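Side-chain contact in rhamnose ABC transporter, periplasmic rhamnose-binding protein (PDB 4KVF), which probably binds a carbohydrate, presumably rhamnose, outside the cell membrane for uptake by an ABC transporter: residues K73-N78 and V86-T91. Residues are numbered along the deposited sequence; the frame is centred on the assembly and turned at random.
Sequences KLVGPN and VSYINT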
loop_
_atom_site.group_PDB
_atom_site.type_symbol
_atom_site.label_atom_id
_atom_site.label_comp_id
_atom_site.label_asym_id
_atom_site.label_seq_id
_atom_site.Cartn_x
_atom_site.Cartn_y
_atom_site.Cartn_z
ATOM N N LYS A 73 -20.457 -6.993 1.702
ATOM C CA LYS A 73 -20.748 -6.438 3.016
ATOM C C LYS A 73 -19.523 -5.691 3.556
ATOM O O LYS A 73 -18.384 -6.118 3.353
ATOM C CB LYS A 73 -21.171 -7.550 3.975
ATOM C CG LYS A 73 -21.334 -7.113 5.414
ATOM C CD LYS A 73 -21.965 -8.227 6.236
ATOM C CE LYS A 73 -23.432 -7.953 6.527
ATOM N NZ LYS A 73 -23.637 -7.113 7.748
ATOM N N LEU A 74 -19.768 -4.563 4.216
ATOM C CA LEU A 74 -18.709 -3.782 4.845
ATOM C C LEU A 74 -19.045 -3.643 6.320
ATOM O O LEU A 74 -20.148 -3.213 6.674
ATOM C CB LEU A 74 -18.619 -2.388 4.203
ATOM C CG LEU A 74 -17.591 -1.377 4.740
ATOM C CD1 LEU A 74 -16.156 -1.871 4.526
ATOM C CD2 LEU A 74 -17.770 0.007 4.115
ATOM N N VAL A 75 -18.102 -4.024 7.180
ATOM C CA VAL A 75 -18.243 -3.826 8.619
ATOM C C VAL A 75 -16.940 -3.244 9.161
ATOM O O VAL A 75 -15.911 -3.283 8.490
ATOM C CB VAL A 75 -18.548 -5.150 9.379
ATOM C CG1 VAL A 75 -19.829 -5.827 8.849
ATOM C CG2 VAL A 75 -17.369 -6.097 9.297
ATOM N N GLY A 76 -16.982 -2.720 10.380
ATOM C CA GLY A 76 -15.768 -2.254 11.024
ATOM C C GLY A 76 -15.970 -1.155 12.046
ATOM O O GLY A 76 -17.027 -0.516 12.097
ATOM N N PRO A 77 -14.947 -0.934 12.883
ATOM C CA PRO A 77 -15.015 0.074 13.945
ATOM C C PRO A 77 -14.907 1.447 13.312
ATOM O O PRO A 77 -14.370 1.552 12.213
ATOM C CB PRO A 77 -13.767 -0.227 14.784
ATOM C CG PRO A 77 -12.786 -0.747 13.785
ATOM C CD PRO A 77 -13.610 -1.553 12.782
ATOM N N ASN A 78 -15.414 2.487 13.961
ATOM C CA ASN A 78 -15.134 3.822 13.456
ATOM C C ASN A 78 -14.098 4.545 14.313
ATOM O O ASN A 78 -13.590 3.994 15.295
ATOM C CB ASN A 78 -16.407 4.657 13.276
ATOM C CG ASN A 78 -16.340 5.559 12.054
ATOM O OD1 ASN A 78 -15.252 5.937 11.608
ATOM N ND2 ASN A 78 -17.501 5.905 11.501
ATOM N N VAL A 86 -11.760 -8.437 16.580
ATOM C CA VAL A 86 -12.271 -9.776 16.875
ATOM C C VAL A 86 -13.813 -9.793 16.937
ATOM O O VAL A 86 -14.447 -10.719 16.416
ATOM C CB VAL A 86 -11.620 -10.325 18.167
ATOM C CG1 VAL A 86 -12.279 -11.630 18.628
ATOM C CG2 VAL A 86 -10.131 -10.529 17.923
ATOM N N SER A 87 -14.406 -8.755 17.527
ATOM C CA SER A 87 -15.867 -8.682 17.650
ATOM C C SER A 87 -16.499 -8.680 16.261
ATOM O O SER A 87 -17.514 -9.342 16.020
ATOM C CB SER A 87 -16.298 -7.444 18.447
ATOM O OG SER A 87 -15.927 -6.250 17.773
ATOM N N TYR A 88 -15.873 -7.962 15.336
ATOM C CA TYR A 88 -16.374 -7.915 13.962
ATOM C C TYR A 88 -16.181 -9.238 13.228
ATOM O O TYR A 88 -17.066 -9.683 12.508
ATOM C CB TYR A 88 -15.743 -6.750 13.180
ATOM C CG TYR A 88 -16.159 -5.390 13.702
ATOM C CD1 TYR A 88 -17.396 -4.842 13.372
ATOM C CD2 TYR A 88 -15.331 -4.664 14.549
ATOM C CE1 TYR A 88 -17.786 -3.603 13.862
ATOM C CE2 TYR A 88 -15.722 -3.421 15.054
ATOM C CZ TYR A 88 -16.944 -2.900 14.702
ATOM O OH TYR A 88 -17.320 -1.674 15.190
ATOM N N ILE A 89 -15.027 -9.870 13.402
ATOM C CA ILE A 89 -14.777 -11.155 12.751
ATOM C C ILE A 89 -15.810 -12.191 13.225
ATOM O O ILE A 89 -16.338 -12.978 12.435
ATOM C CB ILE A 89 -13.359 -11.668 13.060
ATOM C CG1 ILE A 89 -12.321 -10.760 12.386
ATOM C CG2 ILE A 89 -13.209 -13.145 12.593
ATOM C CD1 ILE A 89 -10.908 -10.940 12.926
ATOM N N ASN A 90 -16.084 -12.178 14.522
ATOM C CA ASN A 90 -17.045 -13.111 15.105
ATOM C C ASN A 90 -18.437 -12.889 14.535
ATOM O O ASN A 90 -19.187 -13.847 14.296
ATOM C CB ASN A 90 -17.056 -13.000 16.635
ATOM C CG ASN A 90 -15.841 -13.673 17.273
ATOM O OD1 ASN A 90 -15.282 -14.619 16.709
ATOM N ND2 ASN A 90 -15.440 -13.197 18.450
ATOM N N THR A 91 -18.787 -11.623 14.322
ATOM C CA THR A 91 -20.059 -11.297 13.690
ATOM C C THR A 91 -20.119 -11.862 12.274
ATOM O O THR A 91 -21.114 -12.468 11.885
ATOM C CB THR A 91 -20.281 -9.782 13.625
ATOM O OG1 THR A 91 -20.233 -9.243 14.952
ATOM C CG2 THR A 91 -21.635 -9.471 12.993
#
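A CH-pi contact between the ring of Tyr-88 and the backbone of Gly-76 joins helix 85-94 to the loop that leaves the C-terminal end of strand 71-74, within the beta-alpha connection of a Rossmann-like periplasmic-binding-protein lobe. Gly-76 CA sits 3.8 Å from the ring centroid, only 13° off the ring normal, so one of its two CA hydrogens is turned toward the aromatic face. The peptide that follows continues over the same ring toward its phenol end, with Gly-76 C 3.3 Å from Tyr-88 CZ. Gly-76 has a positive phi of 153°; a CB here would point away from the ring but collide with the carbonyl oxygen of the preceding residue and crowd Pro-77 CD, so the constraint is the loop's backbone, not the ring. Tyr-88 has CG anti to its own carbonyl carbon (chi1 -66°), which sends the ring from the helix across to the loop.

Residues flanking the glycine meet the ring obliquely. Val-75 approaches the near half, its CB 4.2 Å from Tyr-88 CD1, while the pyrrolidine ring of Pro-77 brings CD to 3.6 Å from Tyr-88 CE2. At the far end the phenol oxygen OH lies 3.1 Å from Pro-77 CA. The interface is thus almost wholly one aromatic side chain laid against three consecutive loop residues.

Within the helix turn that bears Tyr-88, Thr-91 OG1 donates to Ser-87 O at 2.9 Å.

Strand 71-74 is an outermost strand of the six-stranded parallel sheet, paired with strand 41-45, whose Leu-45 also touches Tyr-88; Ile-89 packs on helix 111-119, and Leu-92 of helix 85-94 meets Val-75.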